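Local coordinates for protein flavodoxin (Bacillus cereus, PDB 6GAQ) that is a flavodoxin that binds flavin mononucleotide, transfers electrons and probably serves as a low-potential electron donor to several redox enzymes, at residues G62-G67 and L71-E76; S32-A35 and E39-L42; K91-G96 and S144-A149; K10-Y15 and E46-E51. All coordinates share one frame; numbering follows the deposited sequence.

Interaction 1: residues G62-G67 and L71-E76; sequences GSYTWG and LPFEAE. With FMN (flavin mononucleotide), chain C.
Tyr64, Trp66 and Pro72 form the centre of this contact, with bound FMN beyond the two aromatic rings. One direct hydrogen bond joins the segments: Tyr64 OH donates to Glu74 OE1 at 2.8 Å. The hydroxyl meets that oxygen from above the carboxylate plane, 69° out of it. Within 62-67, Ser63 OG donates to Tyr64 O at 2.7 Å. Tyr64 O also touches Pro72 CD.

The apolar contact is built on Pro72. Its CG sits over one face of the Tyr64 ring, 3.9 Å from the ring centroid, as a CH-pi contact. FMN O3P lies over the opposite face. Tyr64 CG sits between its backbone N and carbonyl carbon (chi1 65°), which sets the ring between proline and phosphate. Trp66 CB packs on Pro72 CA at 3.9 Å. Phe73 turns an edge toward the face of Trp66, with the two planes at 64°. The indole is also laid over the dimethylbenzene end of the flavin, where Trp66 CZ3 lies 3.6 Å from FMN C8M.

The backbone takes part as well: FMN O2' donates to Thr65 O at 2.7 Å. The Thr65 side chain is hydrogen-bonded through OG1 to Ala108 N, and the Leu71 side chain packs on helix 107-117. This is one of the FMN-binding loops of the flavodoxin fold, running from the end of strand 58-63 to the start of helix 73-81.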
loop_
_atom_site.group_PDB
_atom_site.type_symbol
_atom_site.label_atom_id
_atom_site.label_comp_id
_atom_site.label_asym_id
_atom_site.label_seq_id
_atom_site.Cartn_x
_atom_site.Cartn_y
_atom_site.Cartn_z
ATOM N N GLY A 62 -0.801 1.634 1.073
ATOM C CA GLY A 62 -2.115 1.517 0.475
ATOM C C GLY A 62 -2.944 2.767 0.669
ATOM O O GLY A 62 -2.941 3.355 1.754
ATOM N N SER A 63 -3.657 3.191 -0.370
ATOM C CA SER A 63 -4.448 4.409 -0.273
ATOM C C SER A 63 -5.533 4.398 -1.336
ATOM O O SER A 63 -5.334 3.893 -2.444
ATOM C CB SER A 63 -3.574 5.659 -0.430
ATOM O OG SER A 63 -4.359 6.790 -0.767
ATOM N N TYR A 64 -6.683 4.960 -0.980
ATOM C CA TYR A 64 -7.721 5.218 -1.961
ATOM C C TYR A 64 -7.412 6.509 -2.711
ATOM O O TYR A 64 -6.571 7.313 -2.300
ATOM C CB TYR A 64 -9.094 5.300 -1.290
ATOM C CG TYR A 64 -9.273 6.466 -0.340
ATOM C CD1 TYR A 64 -8.684 6.462 0.919
ATOM C CD2 TYR A 64 -10.044 7.563 -0.696
ATOM C CE1 TYR A 64 -8.852 7.523 1.791
ATOM C CE2 TYR A 64 -10.216 8.627 0.170
ATOM C CZ TYR A 64 -9.620 8.602 1.411
ATOM O OH TYR A 64 -9.791 9.661 2.273
ATOM N N THR A 65 -8.094 6.697 -3.835
ATOM C CA THR A 65 -7.909 7.879 -4.663
ATOM C C THR A 65 -9.084 8.828 -4.473
ATOM O O THR A 65 -10.243 8.405 -4.469
ATOM C CB THR A 65 -7.772 7.502 -6.140
ATOM O OG1 THR A 65 -6.690 6.577 -6.301
ATOM C CG2 THR A 65 -7.489 8.737 -6.977
ATOM N N TRP A 66 -8.778 10.114 -4.306
ATOM C CA TRP A 66 -9.789 11.134 -4.110
ATOM C C TRP A 66 -9.942 11.963 -5.388
ATOM O O TRP A 66 -9.501 11.548 -6.469
ATOM C CB TRP A 66 -9.425 11.980 -2.887
ATOM C CG TRP A 66 -10.617 12.572 -2.187
ATOM C CD1 TRP A 66 -10.812 13.887 -1.881
ATOM C CD2 TRP A 66 -11.775 11.873 -1.706
ATOM N NE1 TRP A 66 -12.017 14.052 -1.240
ATOM C CE2 TRP A 66 -12.627 12.831 -1.120
ATOM C CE3 TRP A 66 -12.174 10.532 -1.714
ATOM C CZ2 TRP A 66 -13.853 12.491 -0.549
ATOM C CZ3 TRP A 66 -13.390 10.197 -1.144
ATOM C CH2 TRP A 66 -14.215 11.173 -0.571
ATOM N N GLY A 67 -10.561 13.136 -5.260
ATOM C CA GLY A 67 -10.932 13.959 -6.398
ATOM C C GLY A 67 -9.832 14.261 -7.396
ATOM O O GLY A 67 -8.744 14.710 -7.023
ATOM N N LEU A 71 -4.228 12.428 -4.232
ATOM C CA LEU A 71 -4.207 11.728 -2.962
ATOM C C LEU A 71 -5.237 12.348 -2.021
ATOM O O LEU A 71 -5.505 13.552 -2.086
ATOM C CB LEU A 71 -2.820 11.801 -2.329
ATOM C CG LEU A 71 -1.674 11.098 -3.055
ATOM C CD1 LEU A 71 -0.403 11.187 -2.234
ATOM C CD2 LEU A 71 -2.029 9.653 -3.328
ATOM N N PRO A 72 -5.842 11.550 -1.144
ATOM C CA PRO A 72 -6.726 12.124 -0.128
ATOM C C PRO A 72 -5.948 13.037 0.807
ATOM O O PRO A 72 -4.724 12.946 0.935
ATOM C CB PRO A 72 -7.275 10.897 0.609
ATOM C CG PRO A 72 -6.306 9.802 0.314
ATOM C CD PRO A 72 -5.767 10.083 -1.053
ATOM N N PHE A 73 -6.687 13.940 1.457
ATOM C CA PHE A 73 -6.082 14.907 2.368
ATOM C C PHE A 73 -5.213 14.237 3.425
ATOM O O PHE A 73 -4.212 14.812 3.865
ATOM C CB PHE A 73 -7.181 15.730 3.040
ATOM C CG PHE A 73 -8.468 14.973 3.232
ATOM C CD1 PHE A 73 -9.603 15.327 2.526
ATOM C CD2 PHE A 73 -8.540 13.905 4.115
ATOM C CE1 PHE A 73 -10.788 14.634 2.695
ATOM C CE2 PHE A 73 -9.722 13.206 4.287
ATOM C CZ PHE A 73 -10.847 13.572 3.576
ATOM N N GLU A 74 -5.573 13.020 3.831
ATOM C CA GLU A 74 -4.862 12.328 4.900
ATOM C C GLU A 74 -3.528 11.764 4.430
ATOM O O GLU A 74 -2.590 11.649 5.227
ATOM C CB GLU A 74 -5.741 11.205 5.445
ATOM C CG GLU A 74 -6.604 10.566 4.363
ATOM C CD GLU A 74 -7.714 9.702 4.920
ATOM O OE1 GLU A 74 -8.889 10.115 4.832
ATOM O OE2 GLU A 74 -7.413 8.604 5.437
ATOM N N ALA A 75 -3.428 11.399 3.150
ATOM C CA ALA A 75 -2.256 10.711 2.627
ATOM C C ALA A 75 -1.222 11.644 2.016
ATOM O O ALA A 75 -0.050 11.262 1.925
ATOM C CB ALA A 75 -2.674 9.677 1.573
ATOM N N GLU A 76 -1.619 12.847 1.592
ATOM C CA GLU A 76 -0.651 13.773 1.013
ATOM C C GLU A 76 0.363 14.241 2.048
ATOM O O GLU A 76 1.535 14.451 1.714
ATOM C CB GLU A 76 -1.368 14.971 0.389
ATOM C CG GLU A 76 -0.432 15.968 -0.282
ATOM C CD GLU A 76 -1.175 17.081 -0.992
ATOM O OE1 GLU A 76 -2.409 16.973 -1.143
ATOM O OE2 GLU A 76 -0.522 18.066 -1.400
HETATM N N1 FMN C . -11.480 6.697 -7.497
HETATM C C2 FMN C . -10.474 6.720 -8.442
HETATM O O2 FMN C . -9.969 5.667 -8.826
HETATM N N3 FMN C . -10.032 7.922 -8.957
HETATM C C4 FMN C . -10.593 9.108 -8.530
HETATM O O4 FMN C . -10.197 10.178 -8.989
HETATM C C4A FMN C . -11.606 9.088 -7.579
HETATM N N5 FMN C . -12.170 10.272 -7.151
HETATM C C5A FMN C . -13.175 10.252 -6.208
HETATM C C6 FMN C . -13.740 11.447 -5.778
HETATM C C7 FMN C . -14.754 11.436 -4.829
HETATM C C7M FMN C . -15.359 12.729 -4.369
HETATM C C8 FMN C . -15.202 10.227 -4.307
HETATM C C8M FMN C . -16.297 10.209 -3.282
HETATM C C9 FMN C . -14.636 9.032 -4.737
HETATM C C9A FMN C . -13.621 9.041 -5.687
HETATM N N10 FMN C . -13.050 7.853 -6.108
HETATM C C10 FMN C . -12.049 7.877 -7.061
HETATM C "C1'" FMN C . -13.539 6.539 -5.567
HETATM C "C2'" FMN C . -12.837 6.062 -4.300
HETATM O "O2'" FMN C . -11.450 5.946 -4.520
HETATM C "C3'" FMN C . -13.426 4.704 -3.925
HETATM O "O3'" FMN C . -14.724 4.887 -3.404
HETATM C "C4'" FMN C . -12.579 3.916 -2.929
HETATM O "O4'" FMN C . -12.955 2.558 -2.989
HETATM C "C5'" FMN C . -12.735 4.403 -1.492
HETATM O "O5'" FMN C . -11.877 3.632 -0.677
HETATM P P FMN C . -11.969 3.664 0.932
HETATM O O1P FMN C . -13.156 2.840 1.363
HETATM O O2P FMN C . -10.711 3.071 1.519
HETATM O O3P FMN C . -12.141 5.085 1.413
#

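Interaction 2: residues S32-A35 and E39-L42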
loop_
_atom_site.group_PDB
_atom_site.type_symbol
_atom_site.label_atom_id
_atom_site.label_comp_id
_atom_site.label_asym_id
_atom_site.label_seq_id
_atom_site.Cartn_x
_atom_site.Cartn_y
_atom_site.Cartn_z
ATOM N N SER A 32 -2.603 -13.126 4.500
ATOM C CA SER A 32 -1.729 -13.908 3.629
ATOM C C SER A 32 -0.284 -13.829 4.099
ATOM O O SER A 32 0.411 -14.847 4.189
ATOM C CB SER A 32 -1.843 -13.419 2.185
ATOM O OG SER A 32 -0.794 -13.941 1.388
ATOM N N LEU A 33 0.185 -12.616 4.401
ATOM C CA LEU A 33 1.539 -12.443 4.905
ATOM C C LEU A 33 1.725 -13.068 6.280
ATOM O O LEU A 33 2.864 -13.318 6.679
ATOM C CB LEU A 33 1.895 -10.958 4.956
ATOM C CG LEU A 33 2.118 -10.253 3.619
ATOM C CD1 LEU A 33 2.413 -8.779 3.844
ATOM C CD2 LEU A 33 3.244 -10.920 2.847
ATOM N N ASP A 34 0.637 -13.309 7.017
ATOM C CA ASP A 34 0.745 -14.022 8.285
ATOM C C ASP A 34 1.084 -15.491 8.063
ATOM O O ASP A 34 1.857 -16.077 8.827
ATOM C CB ASP A 34 -0.559 -13.903 9.072
ATOM C CG ASP A 34 -0.707 -12.569 9.771
ATOM O OD1 ASP A 34 0.309 -11.864 9.949
ATOM O OD2 ASP A 34 -1.849 -12.225 10.141
ATOM N N ALA A 35 0.506 -16.099 7.022
ATOM C CA ALA A 35 0.678 -17.532 6.801
ATOM C C ALA A 35 2.138 -17.886 6.556
ATOM O O ALA A 35 2.619 -18.926 7.021
ATOM C CB ALA A 35 -0.195 -17.987 5.634
ATOM N N GLU A 39 6.498 -11.085 10.191
ATOM C CA GLU A 39 6.000 -10.198 11.238
ATOM C C GLU A 39 5.319 -9.013 10.562
ATOM O O GLU A 39 5.990 -8.140 10.003
ATOM C CB GLU A 39 7.139 -9.743 12.146
ATOM C CG GLU A 39 6.886 -9.967 13.628
ATOM C CD GLU A 39 8.104 -9.659 14.475
ATOM O OE1 GLU A 39 9.191 -9.444 13.899
ATOM O OE2 GLU A 39 7.974 -9.631 15.717
ATOM N N VAL A 40 3.991 -8.980 10.618
ATOM C CA VAL A 40 3.187 -8.066 9.814
ATOM C C VAL A 40 2.491 -7.082 10.744
ATOM O O VAL A 40 1.606 -7.463 11.521
ATOM C CB VAL A 40 2.171 -8.822 8.948
ATOM C CG1 VAL A 40 1.499 -7.877 7.966
ATOM C CG2 VAL A 40 2.856 -9.968 8.221
ATOM N N VAL A 41 2.876 -5.809 10.653
ATOM C CA VAL A 41 2.256 -4.726 11.411
ATOM C C VAL A 41 1.295 -3.982 10.495
ATOM O O VAL A 41 1.607 -3.720 9.326
ATOM C CB VAL A 41 3.319 -3.777 11.997
ATOM C CG1 VAL A 41 2.664 -2.573 12.665
ATOM C CG2 VAL A 41 4.205 -4.519 12.985
ATOM N N LEU A 42 0.120 -3.643 11.023
ATOM C CA LEU A 42 -0.944 -2.994 10.265
ATOM C C LEU A 42 -1.239 -1.642 10.900
ATOM O O LEU A 42 -1.676 -1.580 12.054
ATOM C CB LEU A 42 -2.198 -3.873 10.243
ATOM C CG LEU A 42 -3.368 -3.501 9.333
ATOM C CD1 LEU A 42 -3.093 -3.932 7.901
ATOM C CD2 LEU A 42 -4.648 -4.139 9.851
#
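The Asp34 carboxylate is the one flat group that touches across this contact, and it meets Val40 with a single oxygen. Asp34 OD1 lies 3.6 Å from Val40 CG2 and 3.7 Å from Val40 CB. The two side chains pass each other at a slant. The contact belongs to the beta-alpha-beta unit of strand 11-16, helix 21-35 and strand 40-44, in the flavodoxin fold. It joins the last turn of the helix to the start of the strand, across a short turn.

Val40 is the residue that carries the strand's side. Its side chain points at the helix, and CG2 does the touching. That methyl sits beside the backbone N, opposite the carbonyl carbon, and this places it between Leu33 and Asp34. Asp34 and Val40 are the closest backbone pair, with CA atoms 6.6 Å apart. Val40 CG1 packs on Ile13 of strand 11-16.

Leu33 is buried and points at the strand, and its nearest atom to Val40 is CB. Its branched end packs on Ile11 of strand 11-16, and its side chain also touches Ala151 of helix 137-152. The leucine is part of the core between helix and sheet.

Lys30, outside both segments, adds a polar tie. Lys30 NZ is hydrogen-bonded to Val40 O and also forms a long, weak ion pair with Asp34 OD1. The closest apolar approach across the contact is Leu33 CB to Val40 CG2, at 3.5 Å.

Interaction 3: residues K91-G96 and S144-A149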
loop_
_atom_site.group_PDB
_atom_site.type_symbol
_atom_site.label_atom_id
_atom_site.label_comp_id
_atom_site.label_asym_id
_atom_site.label_seq_id
_atom_site.Cartn_x
_atom_site.Cartn_y
_atom_site.Cartn_z
ATOM N N LYS A 91 12.298 -3.411 0.348
ATOM C CA LYS A 91 11.446 -3.983 -0.688
ATOM C C LYS A 91 10.006 -3.560 -0.423
ATOM O O LYS A 91 9.459 -3.842 0.648
ATOM C CB LYS A 91 11.576 -5.505 -0.710
ATOM C CG LYS A 91 12.973 -5.995 -1.056
ATOM C CD LYS A 91 13.202 -7.415 -0.567
ATOM C CE LYS A 91 14.624 -7.870 -0.849
ATOM N NZ LYS A 91 14.727 -8.592 -2.147
ATOM N N VAL A 92 9.393 -2.880 -1.394
ATOM C CA VAL A 92 8.110 -2.228 -1.179
ATOM C C VAL A 92 7.114 -2.626 -2.260
ATOM O O VAL A 92 7.473 -3.145 -3.319
ATOM C CB VAL A 92 8.243 -0.690 -1.132
ATOM C CG1 VAL A 92 9.227 -0.271 -0.050
ATOM C CG2 VAL A 92 8.665 -0.156 -2.489
ATOM N N ALA A 93 5.840 -2.364 -1.967
ATOM C CA ALA A 93 4.750 -2.545 -2.913
ATOM C C ALA A 93 3.630 -1.585 -2.533
ATOM O O ALA A 93 3.635 -0.992 -1.452
ATOM C CB ALA A 93 4.252 -3.994 -2.940
ATOM N N VAL A 94 2.667 -1.428 -3.442
ATOM C CA VAL A 94 1.572 -0.480 -3.268
ATOM C C VAL A 94 0.266 -1.151 -3.674
ATOM O O VAL A 94 0.240 -2.025 -4.546
ATOM C CB VAL A 94 1.806 0.817 -4.088
ATOM C CG1 VAL A 94 0.676 1.816 -3.875
ATOM C CG2 VAL A 94 3.139 1.455 -3.721
ATOM N N PHE A 95 -0.824 -0.755 -3.017
ATOM C CA PHE A 95 -2.163 -1.173 -3.405
ATOM C C PHE A 95 -3.117 -0.004 -3.202
ATOM O O PHE A 95 -2.752 1.034 -2.645
ATOM C CB PHE A 95 -2.629 -2.408 -2.618
ATOM C CG PHE A 95 -2.773 -2.175 -1.140
ATOM C CD1 PHE A 95 -3.981 -1.757 -0.601
ATOM C CD2 PHE A 95 -1.705 -2.386 -0.288
ATOM C CE1 PHE A 95 -4.114 -1.547 0.760
ATOM C CE2 PHE A 95 -1.832 -2.180 1.074
ATOM C CZ PHE A 95 -3.037 -1.760 1.598
ATOM N N GLY A 96 -4.349 -0.177 -3.661
ATOM C CA GLY A 96 -5.339 0.875 -3.526
ATOM C C GLY A 96 -6.684 0.422 -4.046
ATOM O O GLY A 96 -6.792 -0.549 -4.802
ATOM N N SER A 144 -5.127 -12.027 -2.903
ATOM C CA SER A 144 -4.378 -13.219 -2.518
ATOM C C SER A 144 -3.150 -13.412 -3.400
ATOM O O SER A 144 -2.076 -13.777 -2.908
ATOM C CB SER A 144 -5.285 -14.448 -2.580
ATOM O OG SER A 144 -4.615 -15.601 -2.100
ATOM N N ASN A 145 -3.289 -13.172 -4.706
ATOM C CA ASN A 145 -2.145 -13.310 -5.604
ATOM C C ASN A 145 -1.114 -12.215 -5.357
ATOM O O ASN A 145 0.095 -12.473 -5.398
ATOM C CB ASN A 145 -2.612 -13.284 -7.060
ATOM C CG ASN A 145 -3.526 -14.444 -7.399
ATOM O OD1 ASN A 145 -3.473 -15.498 -6.765
ATOM N ND2 ASN A 145 -4.373 -14.254 -8.404
ATOM N N PHE A 146 -1.573 -10.988 -5.101
ATOM C CA PHE A 146 -0.653 -9.878 -4.872
ATOM C C PHE A 146 0.194 -10.113 -3.628
ATOM O O PHE A 146 1.418 -9.940 -3.655
ATOM C CB PHE A 146 -1.442 -8.571 -4.755
ATOM C CG PHE A 146 -0.583 -7.360 -4.516
ATOM C CD1 PHE A 146 0.007 -6.691 -5.575
ATOM C CD2 PHE A 146 -0.375 -6.886 -3.231
ATOM C CE1 PHE A 146 0.794 -5.574 -5.357
ATOM C CE2 PHE A 146 0.413 -5.772 -3.006
ATOM C CZ PHE A 146 0.997 -5.115 -4.072
ATOM N N ALA A 147 -0.444 -10.515 -2.526
ATOM C CA ALA A 147 0.283 -10.696 -1.275
ATOM C C ALA A 147 1.244 -11.876 -1.339
ATOM O O ALA A 147 2.319 -11.830 -0.729
ATOM C CB ALA A 147 -0.700 -10.875 -0.118
ATOM N N ILE A 148 0.883 -12.935 -2.065
ATOM C CA ILE A 148 1.752 -14.104 -2.153
ATOM C C ILE A 148 2.996 -13.786 -2.975
ATOM O O ILE A 148 4.111 -14.184 -2.617
ATOM C CB ILE A 148 0.976 -15.302 -2.729
ATOM C CG1 ILE A 148 0.025 -15.874 -1.675
ATOM C CG2 ILE A 148 1.932 -16.380 -3.220
ATOM C CD1 ILE A 148 -0.974 -16.867 -2.226
ATOM N N ALA A 149 2.828 -13.059 -4.083
ATOM C CA ALA A 149 3.979 -12.678 -4.897
ATOM C C ALA A 149 4.932 -11.782 -4.115
ATOM O O ALA A 149 6.155 -11.875 -4.272
ATOM C CB ALA A 149 3.514 -11.981 -6.175
#
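Phe146 joins helix 137-152 to strand 91-98 of the central parallel sheet, by packing on Ala93 and Val94. The far tip of the ring makes the contact. Phe146 CZ lies 3.6 Å from Ala93 CB and 3.2 Å from Val94 O. The ring meets both atoms at an oblique angle. Phe146 CE1 is also near the carbonyl, 3.7 Å from Val94 O.

Phe146 starts out toward the strand. CG is anti to the backbone N (chi1 180°), and this carries the ring out from the helix to the sheet.

The sheet is that of the flavodoxin fold, with helices on both sides. Ala93 CB points to the helix 137-152 side. Val94 points away from it and packs on Val109, Phe112 and Glu113 of helix 107-117. Val94 therefore meets Phe146 through its backbone alone. The Phe95 ring turns off to Thr22, Ile25 and Ile29 of helix 21-35.

Phe146 also packs on Leu128 of strand 122-131, the neighbouring edge strand. The backbone of the same residue is tied to that strand, for Phe146 O accepts a hydrogen bond from Gln125 NE2.

Interaction 4: residues K10-Y15 and E46-E51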
loop_
_atom_site.group_PDB
_atom_site.type_symbol
_atom_site.label_atom_id
_atom_site.label_comp_id
_atom_site.label_asym_id
_atom_site.label_seq_id
_atom_site.Cartn_x
_atom_site.Cartn_y
_atom_site.Cartn_z
ATOM N N LYS A 10 9.433 -6.823 10.412
ATOM C CA LYS A 10 9.610 -7.310 9.049
ATOM C C LYS A 10 8.840 -6.484 8.026
ATOM O O LYS A 10 9.423 -5.630 7.353
ATOM C CB LYS A 10 9.195 -8.777 8.953
ATOM C CG LYS A 10 10.118 -9.590 8.074
ATOM C CD LYS A 10 9.893 -11.072 8.244
ATOM C CE LYS A 10 10.927 -11.843 7.457
ATOM N NZ LYS A 10 11.219 -11.192 6.149
ATOM N N ILE A 11 7.542 -6.740 7.884
ATOM C CA ILE A 11 6.723 -6.113 6.854
ATOM C C ILE A 11 5.705 -5.195 7.513
ATOM O O ILE A 11 5.066 -5.566 8.505
ATOM C CB ILE A 11 6.026 -7.164 5.967
ATOM C CG1 ILE A 11 7.068 -8.032 5.259
ATOM C CG2 ILE A 11 5.125 -6.489 4.944
ATOM C CD1 ILE A 11 6.479 -9.011 4.265
ATOM N N LEU A 12 5.557 -3.994 6.959
ATOM C CA LEU A 12 4.615 -3.001 7.454
ATOM C C LEU A 12 3.577 -2.697 6.384
ATOM O O LEU A 12 3.916 -2.519 5.208
ATOM C CB LEU A 12 5.336 -1.711 7.862
ATOM C CG LEU A 12 4.542 -0.406 7.773
ATOM C CD1 LEU A 12 3.529 -0.304 8.905
ATOM C CD2 LEU A 12 5.476 0.794 7.776
ATOM N N ILE A 13 2.314 -2.638 6.796
ATOM C CA ILE A 13 1.207 -2.282 5.916
ATOM C C ILE A 13 0.621 -0.979 6.447
ATOM O O ILE A 13 -0.115 -0.977 7.440
ATOM C CB ILE A 13 0.142 -3.382 5.842
ATOM C CG1 ILE A 13 0.758 -4.688 5.339
ATOM C CG2 ILE A 13 -1.003 -2.953 4.936
ATOM C CD1 ILE A 13 -0.190 -5.863 5.390
ATOM N N ALA A 14 0.951 0.131 5.794
ATOM C CA ALA A 14 0.405 1.439 6.133
ATOM C C ALA A 14 -0.650 1.806 5.097
ATOM O O ALA A 14 -0.353 1.865 3.899
ATOM C CB ALA A 14 1.506 2.499 6.185
ATOM N N TYR A 15 -1.877 2.046 5.554
ATOM C CA TYR A 15 -2.999 2.261 4.654
ATOM C C TYR A 15 -3.764 3.521 5.033
ATOM O O TYR A 15 -3.829 3.904 6.205
ATOM C CB TYR A 15 -3.955 1.054 4.646
ATOM C CG TYR A 15 -4.760 0.881 5.916
ATOM C CD1 TYR A 15 -6.027 1.440 6.042
ATOM C CD2 TYR A 15 -4.259 0.149 6.984
ATOM C CE1 TYR A 15 -6.766 1.283 7.199
ATOM C CE2 TYR A 15 -4.991 -0.014 8.146
ATOM C CZ TYR A 15 -6.245 0.554 8.248
ATOM O OH TYR A 15 -6.978 0.394 9.400
ATOM N N GLU A 46 -2.113 8.104 8.374
ATOM C CA GLU A 46 -2.342 9.438 8.904
ATOM C C GLU A 46 -1.686 9.581 10.272
ATOM O O GLU A 46 -1.673 8.647 11.080
ATOM C CB GLU A 46 -3.845 9.722 8.993
ATOM C CG GLU A 46 -4.231 10.928 9.847
ATOM C CD GLU A 46 -4.305 10.602 11.325
ATOM O OE1 GLU A 46 -4.539 9.425 11.673
ATOM O OE2 GLU A 46 -4.093 11.521 12.138
ATOM N N GLY A 47 -1.124 10.764 10.526
ATOM C CA GLY A 47 -0.502 11.054 11.806
ATOM C C GLY A 47 0.707 10.186 12.083
ATOM O O GLY A 47 1.250 10.183 13.191
ATOM N N MET A 48 1.132 9.450 11.063
ATOM C CA MET A 48 2.223 8.493 11.165
ATOM C C MET A 48 3.496 9.143 10.638
ATOM O O MET A 48 3.581 9.477 9.451
ATOM C CB MET A 48 1.892 7.225 10.377
ATOM C CG MET A 48 3.033 6.237 10.241
ATOM S SD MET A 48 2.572 4.841 9.197
ATOM C CE MET A 48 4.010 3.790 9.381
ATOM N N ASP A 49 4.471 9.334 11.522
ATOM C CA ASP A 49 5.759 9.868 11.106
ATOM C C ASP A 49 6.456 8.868 10.193
ATOM O O ASP A 49 6.647 7.704 10.558
ATOM C CB ASP A 49 6.620 10.176 12.330
ATOM C CG ASP A 49 5.896 11.037 13.345
ATOM O OD1 ASP A 49 5.969 12.278 13.232
ATOM O OD2 ASP A 49 5.245 10.470 14.249
ATOM N N ALA A 50 6.835 9.325 8.998
ATOM C CA ALA A 50 7.388 8.439 7.980
ATOM C C ALA A 50 8.730 7.833 8.369
ATOM O O ALA A 50 9.220 6.954 7.652
ATOM C CB ALA A 50 7.527 9.191 6.655
ATOM N N GLU A 51 9.335 8.274 9.476
ATOM C CA GLU A 51 10.592 7.688 9.928
ATOM C C GLU A 51 10.441 6.226 10.325
ATOM O O GLU A 51 11.429 5.483 10.301
ATOM C CB GLU A 51 11.144 8.484 11.113
ATOM C CG GLU A 51 11.862 9.767 10.734
ATOM C CD GLU A 51 13.369 9.607 10.726
ATOM O OE1 GLU A 51 14.057 10.470 10.140
ATOM O OE2 GLU A 51 13.865 8.619 11.306
#
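The backbones of Ala14 and Met48 come nearest each other with their CA atoms 8.9 Å apart, so the contact is made by side chains reaching across from strand and loop. Met48 spans most of the distance. Its CG is anti to the backbone N (chi1 171°) and the chain runs extended from there. This sends the sulfur and terminal methyl toward the strand.

Two residues of the strand receive it. The ends of Leu12 and Met48 meet head on. Met48 CE lies 3.7 Å from Leu12 CD2 and 4.1 Å from Leu12 CD1, so the methyl touches both branches of the leucine. One step back along the methionine, Met48 SD rests 4.0 Å from Ala14 CB. The contact is purely apolar, and all three residues are buried.

Leu12 and Ala14 are two apart in the strand and point to the same face of the sheet. Ile13 between them points to the other face and packs on Ala26 and Lys30 of helix 21-35. Further along the loop, Ala50 N is hydrogen-bonded to Asp81 OD2, at the end of helix 73-81.

Segment 46-51 lies in the connection from strand 40-44 to strand 58-63. These two strands flank strand 11-16, so the connection must cross it. It does so on the face away from helix 21-35, as in the doubly wound sheet of the flavodoxin fold.

Overall arrangement
From the N terminus, strand 11-16 comes first and opens interaction 4. Helix 21-35 and strand 40-44 follow, and interaction 2 closes the short turn between them. Interaction 4 closes next, so it encloses interaction 2. Strand 58-63 then opens interaction 1, which closes at the start of helix 73-81. Interaction 3 comes last, a long loop from strand 91-98 to helix 137-152. No two contacts cross. All four reach the same sheet. Backbone bonding joins strand 11-16 to strands 40-44 and 58-63, through Val41 O to Ile13 N and Gly62 N to Ala14 O. The Ser63-Phe95 bond joins strands 58-63 and 91-98. Ser32 packing on Ala147 and Ile148 links the helices of interactions 2 and 3.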